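Local coordinates for protein CBIX (PDB 4CCS) that probably catalyses the final step of siroheme biosynthesis, the insertion of ferrous iron into sirohydrochlorin, in a denitrifying alphaproteobacterium, at residues V5-H10 with L58-F63; L62-G67 with L180-A185; A17-A22 with G41-M46; A28-L33 with M218-I223; D51-E56 with A81-A86. One frame throughout, in Å; residues are numbered along the deposited sequence.

Contact 1 of 5, residues V5-H10 with L58-F63; sequences VLIVAH and LIYPLF. With EDO (1,2-ethanediol), chain D.
Val5 to Val8 pair in parallel register with Leu58 to Pro61, the short strand axes 4.7 Å apart and inclined at 28°. Four backbone bonds join the two strands: Leu6 N to Leu58 O, Tyr60 N to Leu6 O, Val8 N to Tyr60 O and, nearly straight, Leu62 N to Val8 O. On the face carrying Val5, Ile7 and Tyr60, Ile7 folds its chain back at chi2 (-51°), which lays CD1 3.5 Å from Tyr60 CB. On the opposite face Val8 CG2 meets Ile59 CG2 at 3.8 Å, and Ile59 CD1 reaches Leu6 CB. Just past the strands the rings of His10 and Phe63 form an offset stack, centroids 3.9 Å apart and planes at 12°. Pro61 CB covers the other face of Phe63, gripping that ring from both sides. At the edge of the imidazole, His10 ND1 shares a 2.8 Å hydrogen bond with O2 of an ethanediol, probably from the crystallisation liquor, which also binds Gly11 N. A water links His10 N to Leu62 O where the two chains diverge. These are the central strands of a four-stranded parallel alpha/beta sheet: strand 38-43 bonds to the far edge of strand 4-9, helix 68-80 covers Ile59, and helices 16-30 and 215-226 lie against the face of Ile7 and Tyr60.

Contact 2 of 5, residues L62-G67 with L180-A185; sequences LFMATG and LFATQA
Thr183 OG1 has two partners at the start of helix 184-189, capping a backbone N early in that helix and hydrogen-bonding to Glu186 OE1, while its CG2 meets Leu62 CD1 at 3.9 Å. Thr183 is the N-cap, and the contact joins two topologically matching loops of the chelatase-type fold: each follows the third strand of a four-stranded parallel sheet, 57-61 in one and 175-179 in the other. No hydrogen bond crosses between them, and the join rests on apolar groups. Met64 buries the most surface. Its chain bends at chi2 and again at chi3 (-66°), the second bend turning CE back toward Leu180, 3.8 Å from CG and 3.5 Å from O of that residue. The sulfur lies over the next part of the loop, with Met64 SD 3.8 Å from Ala182 N and 3.9 Å from Ala182 CB. An alanine in place of Met64 would lack everything beyond CB, SD and CE included, and would probably open a gap beside Leu180 and Ala182 and weaken the junction of the two halves. Ala182 CB is wedged between this thioether and the backbone turn at Leu62, with Leu62 CB at 4.0 Å and Leu62 O at 3.4 Å.

Contact 3 of 5, residues A17-A22 with G41-M46; sequences APQQRA and GATLAM
Gln20 carries the direct polar bonds between the helix and the strand. Its side-chain amide straddles Ala42: OE1 accepts from Thr43 N at 3.1 Å, the donor tilted 25° from the amide carbonyl plane, while NE2 makes a weak bond to Gly41 O. The bend at chi2 (64°) swings CD back toward the strand, and NE2 is also hydrogen-bonded to Glu24 OE2, which should hold the amide in this orientation. A second polar link is water-mediated, with Thr43 OG1 donating to a water at 2.7 Å that in turn donates to Gln19 OE1. That oxygen also accepts from Gln12 N. The elements belong to the beta-alpha-beta unit of strand 4-9, helix 16-30 and strand 38-43, the helix running at 151° to the strand it leads into; the strand is an outermost strand of its sheet, beside strand 4-9. After the strand, Thr43 OG1 accepts from Ala45 N in an ST turn that starts at the same residue as the type I beta turn from Thr43 to Met46. Van der Waals contacts fill in around these bonds. Thr43 CG2, between its own backbone N and carbonyl carbon, presses on the helix 3.5 Å from Gln20 N. Ala45 CB lies 3.6 Å from Gln19 OE1. Met46 crosses Gln20 at about a right angle, and its bend at chi3 leaves CE 3.7 Å from Gln20 CB and 3.9 Å from Ala17 N.

Contact 4 of 5, residues A28-L33 with M218-I223; sequences ARVAPL and MIAESI
Val30 places CG1 anti to its backbone N (chi1 170°), and Ile223 runs out nearly straight to CD1 (chi2 161°), which brings these two methyls to 3.7 Å. The result is a helix-to-helix contact on one face of the four-stranded parallel sheet of strands 4-9, 38-43, 57-61 and 87-88, where the end of helix 16-30 meets helix 215-226 near the chain's C-terminus. Val30 acts as a knob in a hole of the partner helix: Ile219, Ala220 and Ile223 border it, and Pro216 one turn earlier completes the set. The two branches of the valine divide the work. CG1 faces Ile223 and lies 4.2 Å from Ala220 N, whereas CG2 turns to Ile219. No polar bond crosses the contact. Past Val30 the chain tightens into a 3-10 segment, and the bond from Leu33 N to Val30 O (2.9 Å) holds the turn that brings Leu33 back against the helix, at the solvent-facing margin of the contact. Beneath the hole, Ile219 and Ile223 reach on to Ile7 and Val5 of strand 4-9, so that helix 215-226 bridges the valine and the sheet. The small side chain of Ala220 faces Leu33, with Leu33 CB 3.6 Å from Ala220 CB.

Contact 5 of 5, residues D51-E56 with A81-A86; sequences DRADDE and AGAPKA
Asp55 carries more buried surface than any other residue here, and its OD1 accepts the backbone N of Lys85 at 2.8 Å, a bond of 157° reaching the oxygen from above the carboxylate plane. The acceptor sits against a type I beta turn, Ala83 to Ala86, in the loop that leads from helix 68-80 to strand 87-88; the loop bearing Asp55 leads into strand 57-61, so the contact joins two surface connections of the alpha/beta fold just ahead of adjacent parallel strands. OD1 also lies against the turn's proline, 3.3 Å from Pro84 CD, while the carboxylate carbon Asp55 CG is 3.7 Å from Lys85 CB. The Lys85 amine stays 5.4 Å from Asp55 OD2, measured at NZ, and is likely to offer no more than a general electrostatic attraction. An alanine in place of Asp55 would probably leave Lys85 N without its acceptor and the turn freer to move. An Asx turn has Asp55 at its centre, Asp54 OD1 accepting from Glu56 N as well as bonding to Thr57 OG1. Ala81 contributes an apolar edge, its CB near the backbone of Asp51. Ala83 seats its CB 3.6 Å from Asp54 C, and Ala86 CB lies 3.5 Å from Asp54 O.

How the contacts relate
Contact 1 lies in the middle of one parallel sheet. Contact 3 adds the neighbouring strand 38-43 and shares helix 16-30 with contact 4, their centres about 18 Å apart. Contact 4 lies against the face of Val5 and Ile7 and brings the last helix back to early strands. Contact 2, sharing Leu62 and Phe63 with contact 1, joins this sheet to the second, of like topology. Contact 5 is peripheral, its centre about 22 Å from that of contact 2, yet Arg52 packs on contacts 1 and 3. Along the chain contact 3 falls within the span of contact 1, and contacts 2 and 5 within that of contact 4. Both chain ends thus build the same half.

Contact 1 of 5, residues V5-H10 with L58-F63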
# COMPACT_ATOMS: atom_id res chain seq x y z
N VAL A 5 -16.74 -8.53 -6.22
CA VAL A 5 -15.38 -8.16 -5.76
C VAL A 5 -15.44 -7.17 -4.60
O VAL A 5 -16.08 -6.12 -4.71
CB VAL A 5 -14.44 -7.67 -6.91
CG1 VAL A 5 -13.04 -7.32 -6.38
CG2 VAL A 5 -14.34 -8.70 -8.04
N LEU A 6 -14.72 -7.47 -3.51
CA LEU A 6 -14.64 -6.58 -2.37
C LEU A 6 -13.17 -6.17 -2.13
O LEU A 6 -12.33 -7.03 -1.94
CB LEU A 6 -15.27 -7.26 -1.13
CG LEU A 6 -15.58 -6.42 0.11
CD1 LEU A 6 -16.48 -5.20 -0.22
CD2 LEU A 6 -16.25 -7.27 1.17
N ILE A 7 -12.89 -4.86 -2.21
CA ILE A 7 -11.57 -4.25 -1.94
C ILE A 7 -11.59 -3.97 -0.44
O ILE A 7 -12.44 -3.20 0.03
CB ILE A 7 -11.33 -2.96 -2.75
CG1 ILE A 7 -11.61 -3.13 -4.28
CG2 ILE A 7 -9.93 -2.38 -2.49
CD1 ILE A 7 -10.98 -4.27 -5.04
N VAL A 8 -10.71 -4.64 0.31
CA VAL A 8 -10.70 -4.60 1.78
C VAL A 8 -9.47 -3.91 2.34
O VAL A 8 -8.34 -4.30 2.04
CB VAL A 8 -10.89 -6.03 2.36
CG1 VAL A 8 -10.81 -6.04 3.88
CG2 VAL A 8 -12.22 -6.64 1.89
N ALA A 9 -9.69 -2.91 3.19
CA ALA A 9 -8.61 -2.22 3.90
C ALA A 9 -8.56 -2.68 5.36
O ALA A 9 -9.61 -3.03 5.94
CB ALA A 9 -8.83 -0.73 3.86
N HIS A 10 -7.36 -2.65 5.95
CA HIS A 10 -7.18 -2.89 7.39
C HIS A 10 -7.87 -1.74 8.11
O HIS A 10 -7.83 -0.61 7.63
CB HIS A 10 -5.69 -2.83 7.78
CG HIS A 10 -5.02 -4.16 7.79
ND1 HIS A 10 -5.56 -5.24 8.45
CD2 HIS A 10 -3.86 -4.54 7.21
CE1 HIS A 10 -4.73 -6.25 8.24
NE2 HIS A 10 -3.69 -5.87 7.50
N LEU A 58 -14.61 -12.39 -4.70
CA LEU A 58 -13.15 -12.28 -4.71
C LEU A 58 -12.78 -11.12 -3.77
O LEU A 58 -13.43 -10.08 -3.80
CB LEU A 58 -12.60 -11.99 -6.13
CG LEU A 58 -12.89 -12.99 -7.27
CD1 LEU A 58 -12.04 -12.66 -8.48
CD2 LEU A 58 -12.60 -14.42 -6.86
N ILE A 59 -11.75 -11.30 -2.94
CA ILE A 59 -11.29 -10.28 -2.00
C ILE A 59 -9.94 -9.73 -2.46
O ILE A 59 -8.98 -10.50 -2.58
CB ILE A 59 -11.21 -10.86 -0.55
CG1 ILE A 59 -12.54 -11.54 -0.08
CG2 ILE A 59 -10.73 -9.80 0.46
CD1 ILE A 59 -13.89 -10.66 -0.10
N TYR A 60 -9.86 -8.40 -2.72
CA TYR A 60 -8.57 -7.77 -3.03
C TYR A 60 -8.13 -7.04 -1.74
O TYR A 60 -8.68 -5.98 -1.42
CB TYR A 60 -8.64 -6.80 -4.23
CG TYR A 60 -7.28 -6.21 -4.59
CD1 TYR A 60 -6.82 -5.04 -4.00
CD2 TYR A 60 -6.46 -6.83 -5.53
CE1 TYR A 60 -5.57 -4.50 -4.32
CE2 TYR A 60 -5.22 -6.30 -5.87
CZ TYR A 60 -4.77 -5.14 -5.25
OH TYR A 60 -3.56 -4.60 -5.60
N PRO A 61 -7.19 -7.62 -0.99
CA PRO A 61 -6.75 -7.00 0.26
C PRO A 61 -5.71 -5.89 0.05
O PRO A 61 -4.68 -6.11 -0.59
CB PRO A 61 -6.19 -8.17 1.07
CG PRO A 61 -5.83 -9.23 0.06
CD PRO A 61 -6.46 -8.88 -1.27
N LEU A 62 -5.96 -4.70 0.61
CA LEU A 62 -5.00 -3.58 0.55
C LEU A 62 -3.92 -3.76 1.64
O LEU A 62 -3.68 -2.86 2.44
CB LEU A 62 -5.72 -2.23 0.72
CG LEU A 62 -6.63 -1.76 -0.42
CD1 LEU A 62 -7.33 -0.45 -0.04
CD2 LEU A 62 -5.85 -1.55 -1.72
N PHE A 63 -3.31 -4.95 1.69
CA PHE A 63 -2.28 -5.27 2.69
C PHE A 63 -0.90 -5.19 2.03
O PHE A 63 -0.81 -5.33 0.81
CB PHE A 63 -2.53 -6.64 3.33
CG PHE A 63 -3.91 -6.90 3.91
CD1 PHE A 63 -4.79 -5.85 4.18
CD2 PHE A 63 -4.32 -8.20 4.23
CE1 PHE A 63 -6.06 -6.09 4.72
CE2 PHE A 63 -5.59 -8.44 4.77
CZ PHE A 63 -6.45 -7.39 5.01
C1 EDO D . -8.07 -3.79 12.23
O1 EDO D . -9.40 -3.43 11.86
C2 EDO D . -7.63 -5.00 11.43
O2 EDO D . -7.76 -4.71 10.05
O HOH W 1 -5.28 -1.56 4.34

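Contact 2 of 5, residues L62-G67 with L180-A185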
# COMPACT_ATOMS: atom_id res chain seq x y z
N LEU A 62 -5.96 -4.70 0.61
CA LEU A 62 -5.00 -3.58 0.55
C LEU A 62 -3.92 -3.76 1.64
O LEU A 62 -3.68 -2.86 2.44
CB LEU A 62 -5.72 -2.23 0.72
CG LEU A 62 -6.63 -1.76 -0.42
CD1 LEU A 62 -7.33 -0.45 -0.04
CD2 LEU A 62 -5.85 -1.55 -1.72
N PHE A 63 -3.31 -4.95 1.69
CA PHE A 63 -2.28 -5.27 2.69
C PHE A 63 -0.90 -5.19 2.03
O PHE A 63 -0.81 -5.33 0.81
CB PHE A 63 -2.53 -6.64 3.33
CG PHE A 63 -3.91 -6.90 3.91
CD1 PHE A 63 -4.79 -5.85 4.18
CD2 PHE A 63 -4.32 -8.20 4.23
CE1 PHE A 63 -6.06 -6.09 4.72
CE2 PHE A 63 -5.59 -8.44 4.77
CZ PHE A 63 -6.45 -7.39 5.01
N MET A 64 0.17 -4.96 2.82
CA MET A 64 1.54 -4.83 2.29
C MET A 64 2.26 -6.16 2.03
O MET A 64 3.24 -6.18 1.29
CB MET A 64 2.40 -3.91 3.18
CG MET A 64 1.86 -2.49 3.35
SD MET A 64 1.18 -1.68 1.86
CE MET A 64 2.64 -1.51 0.83
N ALA A 65 1.81 -7.24 2.67
CA ALA A 65 2.40 -8.58 2.49
C ALA A 65 1.40 -9.66 2.88
O ALA A 65 0.33 -9.35 3.41
CB ALA A 65 3.67 -8.71 3.34
N THR A 66 1.75 -10.92 2.58
CA THR A 66 1.01 -12.12 2.94
C THR A 66 1.50 -12.50 4.36
O THR A 66 2.61 -12.13 4.73
CB THR A 66 1.28 -13.20 1.86
OG1 THR A 66 0.82 -12.71 0.60
CG2 THR A 66 0.63 -14.54 2.15
N GLY A 67 0.67 -13.19 5.15
CA GLY A 67 1.03 -13.61 6.50
C GLY A 67 -0.16 -14.20 7.25
O GLY A 67 -1.11 -14.67 6.61
N LEU A 180 5.48 3.87 1.46
CA LEU A 180 4.93 2.65 0.91
C LEU A 180 3.77 2.19 1.79
O LEU A 180 3.90 1.27 2.59
CB LEU A 180 6.06 1.61 0.76
CG LEU A 180 5.78 0.44 -0.15
CD1 LEU A 180 5.89 0.86 -1.61
CD2 LEU A 180 6.77 -0.70 0.15
N PHE A 181 2.62 2.91 1.66
CA PHE A 181 1.38 2.67 2.40
C PHE A 181 0.21 2.55 1.40
O PHE A 181 0.12 3.34 0.46
CB PHE A 181 1.11 3.82 3.39
CG PHE A 181 2.05 3.85 4.58
CD1 PHE A 181 3.32 4.40 4.47
CD2 PHE A 181 1.67 3.30 5.80
CE1 PHE A 181 4.20 4.40 5.56
CE2 PHE A 181 2.54 3.33 6.90
CZ PHE A 181 3.80 3.88 6.77
N ALA A 182 -0.68 1.58 1.64
CA ALA A 182 -1.83 1.32 0.78
C ALA A 182 -2.99 2.28 1.01
O ALA A 182 -3.78 2.49 0.09
CB ALA A 182 -2.30 -0.12 0.97
N THR A 183 -3.13 2.84 2.24
CA THR A 183 -4.23 3.77 2.55
C THR A 183 -3.73 4.99 3.29
O THR A 183 -2.72 4.90 3.99
CB THR A 183 -5.35 3.10 3.39
OG1 THR A 183 -4.90 2.88 4.74
CG2 THR A 183 -5.90 1.82 2.77
N GLN A 184 -4.47 6.10 3.17
CA GLN A 184 -4.15 7.33 3.89
C GLN A 184 -4.30 7.12 5.41
O GLN A 184 -3.44 7.59 6.16
CB GLN A 184 -5.00 8.53 3.40
CG GLN A 184 -4.63 9.88 4.08
CD GLN A 184 -3.29 10.43 3.62
OE1 GLN A 184 -2.22 10.04 4.09
NE2 GLN A 184 -3.30 11.36 2.67
N ALA A 185 -5.33 6.36 5.86
CA ALA A 185 -5.55 6.12 7.30
C ALA A 185 -4.34 5.43 7.95
O ALA A 185 -3.86 5.90 8.98
CB ALA A 185 -6.83 5.31 7.53

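Contact 3 of 5, residues A17-A22 with G41-M46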
# COMPACT_ATOMS: atom_id res chain seq x y z
N ALA A 17 -16.40 5.76 9.73
CA ALA A 17 -17.14 6.32 8.58
C ALA A 17 -16.23 6.96 7.50
O ALA A 17 -16.38 6.60 6.33
CB ALA A 17 -18.23 7.28 9.05
N PRO A 18 -15.24 7.85 7.86
CA PRO A 18 -14.38 8.39 6.79
C PRO A 18 -13.46 7.31 6.18
O PRO A 18 -13.16 7.37 4.99
CB PRO A 18 -13.61 9.52 7.46
CG PRO A 18 -13.75 9.30 8.93
CD PRO A 18 -15.06 8.60 9.12
N GLN A 19 -13.12 6.27 6.96
CA GLN A 19 -12.28 5.17 6.47
C GLN A 19 -13.08 4.36 5.43
O GLN A 19 -12.53 4.00 4.38
CB GLN A 19 -11.85 4.26 7.63
CG GLN A 19 -10.79 4.92 8.53
CD GLN A 19 -10.41 4.03 9.68
OE1 GLN A 19 -9.91 2.92 9.49
NE2 GLN A 19 -10.59 4.49 10.91
N GLN A 20 -14.37 4.13 5.70
CA GLN A 20 -15.27 3.42 4.78
C GLN A 20 -15.49 4.22 3.49
O GLN A 20 -15.40 3.64 2.41
CB GLN A 20 -16.61 3.10 5.47
CG GLN A 20 -17.64 2.36 4.59
CD GLN A 20 -17.21 0.97 4.16
OE1 GLN A 20 -16.41 0.30 4.81
NE2 GLN A 20 -17.82 0.44 3.11
N ARG A 21 -15.73 5.55 3.62
CA ARG A 21 -15.92 6.44 2.46
C ARG A 21 -14.69 6.42 1.53
O ARG A 21 -14.85 6.42 0.32
CB ARG A 21 -16.20 7.89 2.91
CG ARG A 21 -17.68 8.14 3.19
CD ARG A 21 -17.99 9.61 3.46
NE ARG A 21 -17.43 10.07 4.73
CZ ARG A 21 -18.05 9.99 5.90
NH1 ARG A 21 -19.28 9.49 5.98
NH2 ARG A 21 -17.45 10.41 7.01
N ALA A 22 -13.46 6.41 2.10
CA ALA A 22 -12.21 6.37 1.32
C ALA A 22 -12.10 5.08 0.49
O ALA A 22 -11.74 5.14 -0.69
CB ALA A 22 -11.00 6.53 2.24
N GLY A 41 -16.14 -1.44 -1.89
CA GLY A 41 -15.04 -1.27 -0.94
C GLY A 41 -15.50 -1.43 0.51
O GLY A 41 -16.67 -1.17 0.84
N ALA A 42 -14.58 -1.85 1.38
CA ALA A 42 -14.85 -2.03 2.81
C ALA A 42 -13.60 -1.83 3.65
O ALA A 42 -12.49 -2.18 3.24
CB ALA A 42 -15.41 -3.43 3.06
N THR A 43 -13.80 -1.30 4.86
CA THR A 43 -12.74 -1.18 5.85
C THR A 43 -13.10 -2.12 6.98
O THR A 43 -14.26 -2.14 7.41
CB THR A 43 -12.51 0.25 6.35
OG1 THR A 43 -11.52 0.16 7.39
CG2 THR A 43 -13.78 0.92 6.91
N LEU A 44 -12.11 -2.86 7.48
CA LEU A 44 -12.31 -3.77 8.61
C LEU A 44 -12.61 -3.01 9.92
O LEU A 44 -12.97 -3.64 10.91
CB LEU A 44 -11.15 -4.78 8.75
CG LEU A 44 -10.97 -5.74 7.56
CD1 LEU A 44 -9.75 -6.62 7.75
CD2 LEU A 44 -12.23 -6.60 7.31
N ALA A 45 -12.50 -1.65 9.91
CA ALA A 45 -12.85 -0.83 11.10
C ALA A 45 -14.39 -0.74 11.22
O ALA A 45 -14.91 -0.38 12.27
CB ALA A 45 -12.25 0.57 10.99
N MET A 46 -15.12 -1.05 10.12
CA MET A 46 -16.57 -0.97 10.08
C MET A 46 -17.17 -2.31 10.49
O MET A 46 -16.81 -3.33 9.88
CB MET A 46 -17.03 -0.52 8.67
CG MET A 46 -18.49 -0.12 8.58
SD MET A 46 -18.94 1.28 9.62
CE MET A 46 -18.46 2.66 8.60
O HOH W 2 -9.38 1.78 7.03

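Contact 4 of 5, residues A28-L33 with M218-I223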
# COMPACT_ATOMS: atom_id res chain seq x y z
N ALA A 28 -14.94 2.69 -6.40
CA ALA A 28 -15.69 3.40 -7.44
C ALA A 28 -14.80 3.78 -8.63
O ALA A 28 -15.30 3.86 -9.75
CB ALA A 28 -16.38 4.62 -6.87
N ARG A 29 -13.49 3.99 -8.40
CA ARG A 29 -12.53 4.29 -9.47
C ARG A 29 -12.12 2.99 -10.17
O ARG A 29 -11.90 3.01 -11.39
CB ARG A 29 -11.31 5.06 -8.94
CG ARG A 29 -11.61 6.52 -8.54
CD ARG A 29 -10.60 7.04 -7.54
NE ARG A 29 -9.34 7.43 -8.18
CZ ARG A 29 -8.14 7.35 -7.62
NH1 ARG A 29 -8.00 6.86 -6.38
NH2 ARG A 29 -7.06 7.73 -8.29
N VAL A 30 -12.06 1.88 -9.43
CA VAL A 30 -11.75 0.54 -9.95
C VAL A 30 -12.90 0.06 -10.86
O VAL A 30 -12.66 -0.43 -11.98
CB VAL A 30 -11.43 -0.47 -8.80
CG1 VAL A 30 -11.34 -1.92 -9.30
CG2 VAL A 30 -10.16 -0.08 -8.04
N ALA A 31 -14.16 0.21 -10.38
CA ALA A 31 -15.41 -0.23 -11.00
C ALA A 31 -15.51 -0.04 -12.55
O ALA A 31 -15.67 -1.07 -13.20
CB ALA A 31 -16.61 0.42 -10.30
N PRO A 32 -15.36 1.19 -13.15
CA PRO A 32 -15.49 1.30 -14.62
C PRO A 32 -14.41 0.58 -15.44
O PRO A 32 -14.55 0.44 -16.66
CB PRO A 32 -15.48 2.81 -14.87
CG PRO A 32 -14.75 3.38 -13.71
CD PRO A 32 -15.11 2.52 -12.55
N LEU A 33 -13.35 0.09 -14.76
CA LEU A 33 -12.23 -0.62 -15.37
C LEU A 33 -12.39 -2.14 -15.37
O LEU A 33 -11.61 -2.83 -16.03
CB LEU A 33 -10.90 -0.18 -14.73
CG LEU A 33 -10.65 1.33 -14.58
CD1 LEU A 33 -9.39 1.61 -13.81
CD2 LEU A 33 -10.60 2.03 -15.94
N MET A 218 -4.22 -0.55 -11.70
CA MET A 218 -3.40 -1.64 -11.18
C MET A 218 -4.29 -2.70 -10.51
O MET A 218 -4.15 -3.89 -10.80
CB MET A 218 -2.32 -1.08 -10.22
CG MET A 218 -1.37 -2.11 -9.71
SD MET A 218 -0.21 -1.50 -8.44
CE MET A 218 -1.23 -1.71 -6.99
N ILE A 219 -5.22 -2.27 -9.63
CA ILE A 219 -6.14 -3.19 -8.93
C ILE A 219 -7.05 -3.89 -9.96
O ILE A 219 -7.23 -5.11 -9.89
CB ILE A 219 -6.95 -2.45 -7.83
CG1 ILE A 219 -5.99 -1.81 -6.78
CG2 ILE A 219 -7.97 -3.40 -7.16
CD1 ILE A 219 -6.72 -1.00 -5.61
N ALA A 220 -7.60 -3.12 -10.91
CA ALA A 220 -8.46 -3.66 -11.98
C ALA A 220 -7.76 -4.81 -12.75
O ALA A 220 -8.38 -5.85 -12.98
CB ALA A 220 -8.85 -2.55 -12.94
N GLU A 221 -6.46 -4.63 -13.09
CA GLU A 221 -5.71 -5.65 -13.83
C GLU A 221 -5.51 -6.91 -13.02
O GLU A 221 -5.62 -8.00 -13.57
CB GLU A 221 -4.37 -5.12 -14.42
CG GLU A 221 -4.55 -3.99 -15.42
CD GLU A 221 -5.42 -4.24 -16.65
OE1 GLU A 221 -5.55 -5.41 -17.06
OE2 GLU A 221 -5.94 -3.25 -17.21
N SER A 222 -5.32 -6.76 -11.69
CA SER A 222 -5.19 -7.90 -10.78
C SER A 222 -6.52 -8.66 -10.61
O SER A 222 -6.49 -9.88 -10.49
CB SER A 222 -4.61 -7.46 -9.45
OG SER A 222 -3.25 -7.10 -9.66
N ILE A 223 -7.67 -7.95 -10.62
CA ILE A 223 -9.00 -8.56 -10.54
C ILE A 223 -9.28 -9.34 -11.85
O ILE A 223 -9.61 -10.53 -11.80
CB ILE A 223 -10.12 -7.50 -10.26
CG1 ILE A 223 -9.98 -6.87 -8.84
CG2 ILE A 223 -11.51 -8.13 -10.44
CD1 ILE A 223 -10.73 -5.54 -8.68

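Contact 5 of 5, residues D51-E56 with A81-A86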
# COMPACT_ATOMS: atom_id res chain seq x y z
N ASP A 51 -20.10 -8.67 5.55
CA ASP A 51 -21.34 -9.44 5.40
C ASP A 51 -21.98 -9.31 3.99
O ASP A 51 -22.90 -10.07 3.69
CB ASP A 51 -22.35 -9.22 6.54
CG ASP A 51 -22.69 -7.80 6.95
OD1 ASP A 51 -22.83 -6.94 6.05
OD2 ASP A 51 -22.94 -7.58 8.15
N ARG A 52 -21.42 -8.46 3.10
CA ARG A 52 -21.91 -8.37 1.72
C ARG A 52 -21.24 -9.47 0.84
O ARG A 52 -21.71 -9.74 -0.26
CB ARG A 52 -21.73 -6.95 1.13
CG ARG A 52 -20.34 -6.61 0.61
CD ARG A 52 -20.20 -5.12 0.33
NE ARG A 52 -19.76 -4.41 1.53
CZ ARG A 52 -19.48 -3.11 1.60
NH1 ARG A 52 -19.59 -2.34 0.52
NH2 ARG A 52 -19.09 -2.57 2.74
N ALA A 53 -20.16 -10.09 1.35
CA ALA A 53 -19.41 -11.14 0.68
C ALA A 53 -20.08 -12.50 0.82
O ALA A 53 -20.74 -12.77 1.83
CB ALA A 53 -17.99 -11.21 1.23
N ASP A 54 -19.89 -13.36 -0.18
CA ASP A 54 -20.38 -14.74 -0.21
C ASP A 54 -19.28 -15.66 -0.76
O ASP A 54 -18.18 -15.18 -1.04
CB ASP A 54 -21.71 -14.86 -0.99
CG ASP A 54 -21.74 -14.27 -2.39
OD1 ASP A 54 -20.70 -14.34 -3.09
OD2 ASP A 54 -22.81 -13.78 -2.80
N ASP A 55 -19.58 -16.96 -0.89
CA ASP A 55 -18.64 -17.98 -1.38
C ASP A 55 -18.09 -17.73 -2.79
O ASP A 55 -17.03 -18.26 -3.11
CB ASP A 55 -19.26 -19.38 -1.27
CG ASP A 55 -19.23 -19.96 0.13
OD1 ASP A 55 -18.36 -19.53 0.93
OD2 ASP A 55 -20.04 -20.86 0.42
N GLU A 56 -18.77 -16.91 -3.62
CA GLU A 56 -18.30 -16.60 -4.97
C GLU A 56 -17.69 -15.19 -5.08
O GLU A 56 -17.48 -14.70 -6.19
CB GLU A 56 -19.41 -16.84 -6.01
CG GLU A 56 -19.56 -18.31 -6.41
CD GLU A 56 -18.63 -18.79 -7.51
OE1 GLU A 56 -17.41 -18.92 -7.25
OE2 GLU A 56 -19.12 -19.05 -8.63
N ALA A 81 -18.82 -14.71 8.66
CA ALA A 81 -19.72 -13.80 7.93
C ALA A 81 -20.62 -14.50 6.90
O ALA A 81 -21.54 -13.88 6.37
CB ALA A 81 -18.91 -12.69 7.26
N GLY A 82 -20.36 -15.80 6.63
CA GLY A 82 -21.12 -16.62 5.69
C GLY A 82 -20.39 -16.85 4.36
O GLY A 82 -21.00 -17.33 3.41
N ALA A 83 -19.07 -16.53 4.31
CA ALA A 83 -18.25 -16.67 3.11
C ALA A 83 -16.92 -17.47 3.32
O ALA A 83 -15.85 -16.89 3.10
CB ALA A 83 -17.95 -15.29 2.53
N PRO A 84 -16.98 -18.79 3.71
CA PRO A 84 -15.74 -19.56 3.90
C PRO A 84 -14.96 -19.83 2.62
O PRO A 84 -13.73 -19.89 2.67
CB PRO A 84 -16.23 -20.86 4.55
CG PRO A 84 -17.66 -20.96 4.19
CD PRO A 84 -18.14 -19.55 4.22
N LYS A 85 -15.65 -20.00 1.48
CA LYS A 85 -15.03 -20.28 0.19
C LYS A 85 -14.68 -19.02 -0.62
O LYS A 85 -14.29 -19.15 -1.79
CB LYS A 85 -15.89 -21.25 -0.64
CG LYS A 85 -15.71 -22.71 -0.22
CD LYS A 85 -16.65 -23.64 -0.97
CE LYS A 85 -16.49 -25.09 -0.56
NZ LYS A 85 -16.99 -25.34 0.83
N ALA A 86 -14.79 -17.81 -0.01
CA ALA A 86 -14.43 -16.56 -0.68
C ALA A 86 -12.92 -16.53 -0.95
O ALA A 86 -12.11 -16.76 -0.04
CB ALA A 86 -14.85 -15.36 0.15